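Local atomic coordinates of PTS system glucose-specific EIIA component (Mycoplasma capricolum, PDB entry 2GPR), a protein that probably accepts a phosphoryl group from phospho-HPr on a histidine and passes it to the EIIB domain during glucose transport by the phosphotransferase system. Residues K9-D15 / V144-V150; A49-K54 / G66-K70; G90-V95 / K106-D111. All coordinates share one frame. Residues are numbered along the deposited sequence.

Interaction 1 (K9-D15 / V144-V150); sequences KVLAPCD and VKQGDVV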
loop_
_atom_site.group_PDB
_atom_site.type_symbol
_atom_site.label_atom_id
_atom_site.label_comp_id
_atom_site.label_asym_id
_atom_site.label_seq_id
_atom_site.Cartn_x
_atom_site.Cartn_y
_atom_site.Cartn_z
ATOM N N LYS A 9 7.511 -1.359 -11.069
ATOM C CA LYS A 9 6.621 -2.469 -10.837
ATOM C C LYS A 9 6.102 -2.447 -9.415
ATOM O O LYS A 9 6.878 -2.342 -8.463
ATOM C CB LYS A 9 7.364 -3.754 -11.072
ATOM C CG LYS A 9 7.197 -4.249 -12.487
ATOM C CD LYS A 9 8.141 -5.439 -12.791
ATOM C CE LYS A 9 8.480 -6.194 -11.496
ATOM N NZ LYS A 9 9.411 -7.334 -11.687
ATOM N N VAL A 10 4.780 -2.539 -9.234
ATOM C CA VAL A 10 4.285 -2.546 -7.883
ATOM C C VAL A 10 3.770 -3.903 -7.497
ATOM O O VAL A 10 3.067 -4.460 -8.271
ATOM C CB VAL A 10 3.518 -1.277 -7.404
ATOM C CG1 VAL A 10 3.790 -0.031 -8.243
ATOM C CG2 VAL A 10 2.048 -1.442 -7.078
ATOM N N LEU A 11 4.198 -4.489 -6.352
ATOM C CA LEU A 11 3.718 -5.832 -5.932
ATOM C C LEU A 11 2.498 -5.802 -4.985
ATOM O O LEU A 11 2.097 -4.777 -4.426
ATOM C CB LEU A 11 4.814 -6.773 -5.325
ATOM C CG LEU A 11 6.210 -6.754 -5.955
ATOM C CD1 LEU A 11 7.090 -7.810 -5.319
ATOM C CD2 LEU A 11 6.195 -6.948 -7.466
ATOM N N ALA A 12 1.894 -6.939 -4.775
ATOM C CA ALA A 12 0.836 -7.000 -3.820
ATOM C C ALA A 12 1.461 -7.266 -2.443
ATOM O O ALA A 12 2.252 -8.186 -2.309
ATOM C CB ALA A 12 -0.088 -8.118 -4.206
ATOM N N PRO A 13 1.167 -6.417 -1.432
ATOM C CA PRO A 13 1.696 -6.528 -0.051
ATOM C C PRO A 13 1.036 -7.616 0.831
ATOM O O PRO A 13 1.547 -8.022 1.875
ATOM C CB PRO A 13 1.421 -5.193 0.586
ATOM C CG PRO A 13 0.422 -4.475 -0.297
ATOM C CD PRO A 13 0.541 -5.086 -1.667
ATOM N N CYS A 14 -0.127 -8.092 0.408
ATOM C CA CYS A 14 -0.785 -9.185 1.062
ATOM C C CYS A 14 -1.583 -10.026 0.048
ATOM O O CYS A 14 -1.631 -9.756 -1.180
ATOM C CB CYS A 14 -1.671 -8.742 2.200
ATOM S SG CYS A 14 -2.944 -7.668 1.590
ATOM N N ASP A 15 -2.173 -11.077 0.540
ATOM C CA ASP A 15 -2.947 -11.856 -0.346
ATOM C C ASP A 15 -4.314 -11.200 -0.378
ATOM O O ASP A 15 -4.656 -10.498 0.556
ATOM C CB ASP A 15 -2.974 -13.352 0.098
ATOM C CG ASP A 15 -1.746 -14.184 -0.297
ATOM O OD1 ASP A 15 -0.763 -13.516 -0.896
ATOM O OD2 ASP A 15 -1.697 -15.392 -0.113
ATOM N N VAL A 144 -5.156 -12.082 -6.214
ATOM C CA VAL A 144 -3.689 -12.050 -6.283
ATOM C C VAL A 144 -3.003 -12.675 -5.102
ATOM O O VAL A 144 -3.552 -12.905 -4.047
ATOM C CB VAL A 144 -3.105 -10.612 -6.409
ATOM C CG1 VAL A 144 -3.566 -9.897 -7.672
ATOM C CG2 VAL A 144 -3.450 -9.771 -5.189
ATOM N N LYS A 145 -1.732 -12.883 -5.300
ATOM C CA LYS A 145 -0.884 -13.386 -4.286
ATOM C C LYS A 145 0.129 -12.343 -3.946
ATOM O O LYS A 145 0.636 -11.610 -4.828
ATOM C CB LYS A 145 -0.221 -14.656 -4.728
ATOM C CG LYS A 145 -1.252 -15.742 -4.920
ATOM C CD LYS A 145 -1.415 -16.609 -3.680
ATOM C CE LYS A 145 -0.701 -17.975 -3.785
ATOM N NZ LYS A 145 -1.334 -19.064 -3.005
ATOM N N GLN A 146 0.415 -12.260 -2.660
ATOM C CA GLN A 146 1.397 -11.300 -2.175
ATOM C C GLN A 146 2.722 -11.462 -2.928
ATOM O O GLN A 146 3.297 -12.559 -2.942
ATOM C CB GLN A 146 1.632 -11.493 -0.658
ATOM C CG GLN A 146 2.714 -10.579 -0.105
ATOM C CD GLN A 146 4.060 -11.217 -0.129
ATOM O OE1 GLN A 146 5.083 -10.619 -0.577
ATOM N NE2 GLN A 146 4.074 -12.437 0.424
ATOM N N GLY A 147 3.200 -10.381 -3.576
ATOM C CA GLY A 147 4.462 -10.429 -4.306
ATOM C C GLY A 147 4.244 -10.596 -5.810
ATOM O O GLY A 147 5.170 -10.895 -6.574
ATOM N N ASP A 148 2.998 -10.423 -6.212
ATOM C CA ASP A 148 2.607 -10.557 -7.588
ATOM C C ASP A 148 2.666 -9.218 -8.165
ATOM O O ASP A 148 2.243 -8.290 -7.494
ATOM C CB ASP A 148 1.087 -10.920 -7.660
ATOM C CG ASP A 148 0.681 -12.357 -7.528
ATOM O OD1 ASP A 148 1.651 -13.115 -7.198
ATOM O OD2 ASP A 148 -0.450 -12.761 -7.701
ATOM N N VAL A 149 3.036 -9.104 -9.416
ATOM C CA VAL A 149 2.932 -7.796 -10.005
ATOM C C VAL A 149 1.445 -7.418 -10.120
ATOM O O VAL A 149 0.590 -8.244 -10.406
ATOM C CB VAL A 149 3.719 -7.599 -11.289
ATOM C CG1 VAL A 149 3.303 -6.278 -11.926
ATOM C CG2 VAL A 149 5.186 -7.547 -10.950
ATOM N N VAL A 150 1.145 -6.153 -9.864
ATOM C CA VAL A 150 -0.202 -5.616 -9.762
ATOM C C VAL A 150 -0.358 -4.252 -10.489
ATOM O O VAL A 150 -1.453 -3.758 -10.701
ATOM C CB VAL A 150 -0.515 -5.561 -8.236
ATOM C CG1 VAL A 150 -1.299 -4.344 -7.770
ATOM C CG2 VAL A 150 -1.201 -6.841 -7.787
#
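This is a short antiparallel strand pairing that joins the two ends of the chain. Strand 8-11 near the N-terminus meets strand 149-153, the last strand. Val150 N donates to Val10 O at 3.0 Å. Leu11 and Val149 form a non-hydrogen-bonded pair, and Leu11 CD2 packs on Val149 CG2 at 3.7 Å. Past this pair Ala12 N makes a weak hydrogen bond to Asp148 O (3.1 Å). Just before strand 149-153, Lys145 to Asp148 form a type II beta turn. Gly147 sits in it with a positive phi that suits glycine, and Gly147 N reaches Ala12 O at 2.7 Å. Asp15 OD1 accepts a very short hydrogen bond from Gln146 N (2.5 Å), and Asp148 OD2 holds Lys145 N within the turn at 2.7 Å. Ala12 CB packs against Val144 CG2 (3.9 Å) and Val150 CG2 (4.0 Å). Val10 and Val150 continue inward onto Phe38 of strand 36-42. Together they make a two-stranded antiparallel sheet, extended by a type II turn, that joins the N- and C-terminal parts of the all-beta EIIA fold.

Interaction 2 (A49-K54 / G66-K70); sequences APVSGK and GIQTK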
loop_
_atom_site.group_PDB
_atom_site.type_symbol
_atom_site.label_atom_id
_atom_site.label_comp_id
_atom_site.label_asym_id
_atom_site.label_seq_id
_atom_site.Cartn_x
_atom_site.Cartn_y
_atom_site.Cartn_z
ATOM N N ALA A 49 6.202 -4.737 1.655
ATOM C CA ALA A 49 6.496 -3.634 0.816
ATOM C C ALA A 49 6.189 -3.930 -0.682
ATOM O O ALA A 49 6.625 -4.926 -1.278
ATOM C CB ALA A 49 7.952 -3.237 1.030
ATOM N N PRO A 50 5.492 -3.002 -1.307
ATOM C CA PRO A 50 5.112 -3.058 -2.723
ATOM C C PRO A 50 6.235 -2.726 -3.679
ATOM O O PRO A 50 6.189 -3.074 -4.835
ATOM C CB PRO A 50 4.036 -1.996 -2.883
ATOM C CG PRO A 50 3.756 -1.374 -1.490
ATOM C CD PRO A 50 4.614 -2.112 -0.488
ATOM N N VAL A 51 7.214 -1.986 -3.188
ATOM C CA VAL A 51 8.410 -1.572 -3.917
ATOM C C VAL A 51 9.589 -1.409 -2.961
ATOM O O VAL A 51 9.518 -1.590 -1.716
ATOM C CB VAL A 51 8.221 -0.280 -4.705
ATOM C CG1 VAL A 51 7.041 -0.382 -5.660
ATOM C CG2 VAL A 51 8.010 0.866 -3.709
ATOM N N SER A 52 10.696 -1.049 -3.533
ATOM C CA SER A 52 11.847 -0.789 -2.733
ATOM C C SER A 52 12.052 0.704 -2.615
ATOM O O SER A 52 11.829 1.452 -3.562
ATOM C CB SER A 52 13.033 -1.487 -3.289
ATOM O OG SER A 52 12.636 -2.821 -3.505
ATOM N N GLY A 53 12.419 1.153 -1.424
ATOM C CA GLY A 53 12.633 2.582 -1.195
ATOM C C GLY A 53 12.841 2.840 0.267
ATOM O O GLY A 53 13.180 1.910 1.000
ATOM N N LYS A 54 12.628 4.078 0.680
ATOM C CA LYS A 54 12.775 4.490 2.064
ATOM C C LYS A 54 11.450 4.704 2.748
ATOM O O LYS A 54 10.543 5.391 2.231
ATOM C CB LYS A 54 13.511 5.788 2.130
ATOM C CG LYS A 54 14.559 5.770 3.204
ATOM C CD LYS A 54 14.723 7.118 3.842
ATOM C CE LYS A 54 15.009 8.209 2.843
ATOM N NZ LYS A 54 15.415 9.425 3.560
ATOM N N GLY A 66 4.795 4.787 4.243
ATOM C CA GLY A 66 5.197 5.583 3.099
ATOM C C GLY A 66 6.594 5.220 2.583
ATOM O O GLY A 66 7.605 5.221 3.304
ATOM N N ILE A 67 6.652 4.886 1.298
ATOM C CA ILE A 67 7.899 4.451 0.711
ATOM C C ILE A 67 8.235 5.341 -0.420
ATOM O O ILE A 67 7.395 5.684 -1.250
ATOM C CB ILE A 67 7.904 2.948 0.309
ATOM C CG1 ILE A 67 7.810 2.029 1.554
ATOM C CG2 ILE A 67 9.187 2.621 -0.467
ATOM C CD1 ILE A 67 6.953 0.786 1.400
ATOM N N GLN A 68 9.451 5.773 -0.415
ATOM C CA GLN A 68 9.913 6.643 -1.447
ATOM C C GLN A 68 11.033 5.925 -2.172
ATOM O O GLN A 68 11.990 5.486 -1.556
ATOM C CB GLN A 68 10.278 8.046 -0.837
ATOM C CG GLN A 68 11.026 9.077 -1.719
ATOM C CD GLN A 68 11.935 9.996 -0.881
ATOM O OE1 GLN A 68 13.120 9.663 -0.592
ATOM N NE2 GLN A 68 11.369 11.123 -0.423
ATOM N N THR A 69 10.815 5.679 -3.463
ATOM C CA THR A 69 11.800 5.032 -4.313
ATOM C C THR A 69 12.901 6.012 -4.671
ATOM O O THR A 69 12.789 7.229 -4.464
ATOM C CB THR A 69 11.172 4.528 -5.620
ATOM O OG1 THR A 69 10.778 5.632 -6.414
ATOM C CG2 THR A 69 9.954 3.672 -5.318
ATOM N N LYS A 70 13.953 5.486 -5.253
ATOM C CA LYS A 70 15.042 6.342 -5.633
ATOM C C LYS A 70 14.595 7.472 -6.586
ATOM O O LYS A 70 15.185 8.560 -6.602
ATOM C CB LYS A 70 16.244 5.548 -6.131
ATOM C CG LYS A 70 16.017 4.901 -7.489
ATOM C CD LYS A 70 17.007 3.788 -7.853
ATOM C CE LYS A 70 16.885 2.527 -6.997
ATOM N NZ LYS A 70 15.498 2.097 -6.755
#
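Ile67 is the main bump here, and segment 49-54 curves round it. Ile67 CD1 lies 4.2 Å from both Ala49 CB and Pro50 CD. Ile67 CG2 reaches Val51 CG2 at 3.9 Å and settles over Gly53 CA at 3.5 Å. The hollow at Gly53 exists because glycine has no side chain: a CB there would clash with Ile67 CG2 and with Gln68 O, which lies 3.0 Å from Gly53 CA. Thr69 fills the next space. Thr69 CG2 sits 3.8 Å from Val51 CG2 and 3.4 Å from Ser52 O. From Gly53 on, the two segments run as strands of the hairpin 53-57/64-68. Lys54 and Gln68 are a hydrogen-bonded antiparallel pair, with Lys54 N to Gln68 O at 2.7 Å and Gln68 N to Lys54 O at 2.9 Å. Their side chains share one face of the sheet. Ile67 also touches Val101 of strand 100-101. The chemistry divides: backbone bonds fix the strand register at Lys54 and Gln68, while at 49-51 the contact with Ile67 is apolar van der Waals packing.

Interaction 3 (G90-V95 / K106-D111); sequences GFESFV and KLVTVD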
loop_
_atom_site.group_PDB
_atom_site.type_symbol
_atom_site.label_atom_id
_atom_site.label_comp_id
_atom_site.label_asym_id
_atom_site.label_seq_id
_atom_site.Cartn_x
_atom_site.Cartn_y
_atom_site.Cartn_z
ATOM N N GLY A 90 -3.194 -3.881 17.348
ATOM C CA GLY A 90 -3.449 -4.993 16.458
ATOM C C GLY A 90 -2.359 -5.073 15.415
ATOM O O GLY A 90 -2.185 -6.094 14.743
ATOM N N PHE A 91 -1.637 -3.960 15.314
ATOM C CA PHE A 91 -0.518 -3.799 14.415
ATOM C C PHE A 91 0.764 -4.193 15.135
ATOM O O PHE A 91 0.959 -3.821 16.271
ATOM C CB PHE A 91 -0.413 -2.309 13.961
ATOM C CG PHE A 91 -1.661 -1.827 13.284
ATOM C CD1 PHE A 91 -2.819 -1.581 14.025
ATOM C CD2 PHE A 91 -1.672 -1.579 11.905
ATOM C CE1 PHE A 91 -3.979 -1.122 13.399
ATOM C CE2 PHE A 91 -2.831 -1.153 11.248
ATOM C CZ PHE A 91 -3.984 -0.939 12.010
ATOM N N GLU A 92 1.613 -4.956 14.484
ATOM C CA GLU A 92 2.913 -5.358 14.998
ATOM C C GLU A 92 3.848 -5.008 13.911
ATOM O O GLU A 92 3.870 -5.694 12.912
ATOM C CB GLU A 92 2.997 -6.879 15.216
ATOM C CG GLU A 92 3.066 -7.302 16.701
ATOM C CD GLU A 92 4.111 -6.545 17.504
ATOM O OE1 GLU A 92 5.250 -6.328 17.087
ATOM O OE2 GLU A 92 3.663 -6.124 18.692
ATOM N N SER A 93 4.485 -3.867 13.997
ATOM C CA SER A 93 5.321 -3.463 12.881
ATOM C C SER A 93 6.688 -4.096 12.958
ATOM O O SER A 93 7.087 -4.616 14.039
ATOM C CB SER A 93 5.440 -1.948 12.728
ATOM O OG SER A 93 6.693 -1.495 13.202
ATOM N N PHE A 94 7.407 -4.030 11.816
ATOM C CA PHE A 94 8.739 -4.581 11.786
ATOM C C PHE A 94 9.740 -3.612 11.222
ATOM O O PHE A 94 10.923 -3.982 10.981
ATOM C CB PHE A 94 8.800 -5.906 11.033
ATOM C CG PHE A 94 7.893 -6.921 11.628
ATOM C CD1 PHE A 94 8.313 -7.698 12.703
ATOM C CD2 PHE A 94 6.595 -7.068 11.149
ATOM C CE1 PHE A 94 7.449 -8.640 13.251
ATOM C CE2 PHE A 94 5.717 -8.003 11.698
ATOM C CZ PHE A 94 6.147 -8.779 12.769
ATOM N N VAL A 95 9.250 -2.380 11.045
ATOM C CA VAL A 95 10.002 -1.332 10.411
ATOM C C VAL A 95 9.943 -0.028 11.197
ATOM O O VAL A 95 9.074 0.176 12.057
ATOM C CB VAL A 95 9.385 -1.132 9.013
ATOM C CG1 VAL A 95 9.792 -2.274 8.075
ATOM C CG2 VAL A 95 7.862 -1.136 9.172
ATOM N N LYS A 106 8.517 -7.557 4.851
ATOM C CA LYS A 106 7.351 -7.463 5.646
ATOM C C LYS A 106 7.301 -6.121 6.312
ATOM O O LYS A 106 8.318 -5.674 6.849
ATOM C CB LYS A 106 7.319 -8.575 6.655
ATOM C CG LYS A 106 5.932 -8.766 7.218
ATOM C CD LYS A 106 5.788 -10.036 8.031
ATOM C CE LYS A 106 7.041 -10.402 8.789
ATOM N NZ LYS A 106 7.011 -11.796 9.286
ATOM N N LEU A 107 6.151 -5.448 6.341
ATOM C CA LEU A 107 6.146 -4.188 7.053
ATOM C C LEU A 107 5.588 -4.395 8.436
ATOM O O LEU A 107 6.205 -4.058 9.460
ATOM C CB LEU A 107 5.397 -3.105 6.299
ATOM C CG LEU A 107 5.986 -2.944 4.923
ATOM C CD1 LEU A 107 5.128 -2.018 4.087
ATOM C CD2 LEU A 107 7.432 -2.449 5.023
ATOM N N VAL A 108 4.420 -5.014 8.452
ATOM C CA VAL A 108 3.755 -5.231 9.694
ATOM C C VAL A 108 2.794 -6.441 9.644
ATOM O O VAL A 108 2.476 -7.004 8.582
ATOM C CB VAL A 108 2.997 -3.953 10.022
ATOM C CG1 VAL A 108 2.012 -3.767 8.909
ATOM C CG2 VAL A 108 2.292 -3.971 11.381
ATOM N N THR A 109 2.337 -6.826 10.829
ATOM C CA THR A 109 1.379 -7.873 10.934
ATOM C C THR A 109 0.142 -7.325 11.632
ATOM O O THR A 109 0.223 -6.740 12.722
ATOM C CB THR A 109 1.947 -9.149 11.583
ATOM O OG1 THR A 109 3.245 -9.385 11.062
ATOM C CG2 THR A 109 1.006 -10.362 11.343
ATOM N N VAL A 110 -1.001 -7.425 10.947
ATOM C CA VAL A 110 -2.246 -6.882 11.492
ATOM C C VAL A 110 -3.263 -7.892 11.989
ATOM O O VAL A 110 -3.684 -8.786 11.270
ATOM C CB VAL A 110 -2.948 -5.995 10.498
ATOM C CG1 VAL A 110 -4.149 -5.353 11.173
ATOM C CG2 VAL A 110 -1.986 -4.934 10.022
ATOM N N ASP A 111 -3.766 -7.668 13.185
ATOM C CA ASP A 111 -4.815 -8.534 13.636
ATOM C C ASP A 111 -6.054 -8.134 12.916
ATOM O O ASP A 111 -6.924 -7.499 13.519
ATOM C CB ASP A 111 -5.054 -8.456 15.126
ATOM C CG ASP A 111 -5.962 -9.529 15.646
ATOM O OD1 ASP A 111 -6.943 -9.870 14.867
ATOM O OD2 ASP A 111 -5.915 -9.905 16.784
#
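Lys106 opens the second segment by laying its chain over the Phe94 ring. Lys106 NZ lies 4.9 Å from the Phe94 ring centroid (cation-pi) and Lys106 CE 4.3 Å from it (CH-pi). Leu107 O accepts from Phe94 N at 2.6 Å, and Leu107 CD2 packs on Val95 CG1 at 3.9 Å. Val108 pairs with Ser93 without hydrogen bonds, and Val108 CG2 lies 4.1 Å from Phe91 CB. Leu107 and Val108 both face Phe47 of strand 46-48, a classic beta bulge. Strand 106-110 is the middle of a three-stranded antiparallel sheet, between 46-48 and 91-93. Thr109 is hydrogen-bonded to Glu92 both ways: Thr109 N donates to Glu92 O, whose place is less sure, and Glu92 N to Thr109 O at 2.9 Å. Val110 CG2 meets Phe91 CD2 at 3.9 Å. The Phe91 side chain also touches His63, which by similarity matters for phospho-donor activity. Asp111 N bonds Gly90 O at 2.7 Å, and the Asp111 side chain N-caps helix 112-118 through Ser114 N.

How the interactions relate
Each contact belongs to a different sheet of this all-beta domain. Interaction 1 pairs the first and last strands of the chain and encloses the other two in sequence. Interaction 2 closes before interaction 3 opens. The centres of interactions 1 and 2 lie 14 Å apart, and the two touch: Leu11 N is 2.9 Å from Pro50 O, a probable hydrogen bond, and Val51 packs on Val10. Interactions 2 and 3 are 17 Å apart between centres but meet where Leu107 packs on Ala49 and Ile67. Interactions 1 and 3 do not touch; their centres are about 17 Å apart. Segment 49-54 thus links the terminal sheet to the three-stranded sheet. Phe91 of interaction 3 is about 4 Å from His63 and 8 Å from His78, side chain to side chain; His78 is by similarity the phosphorylated histidine.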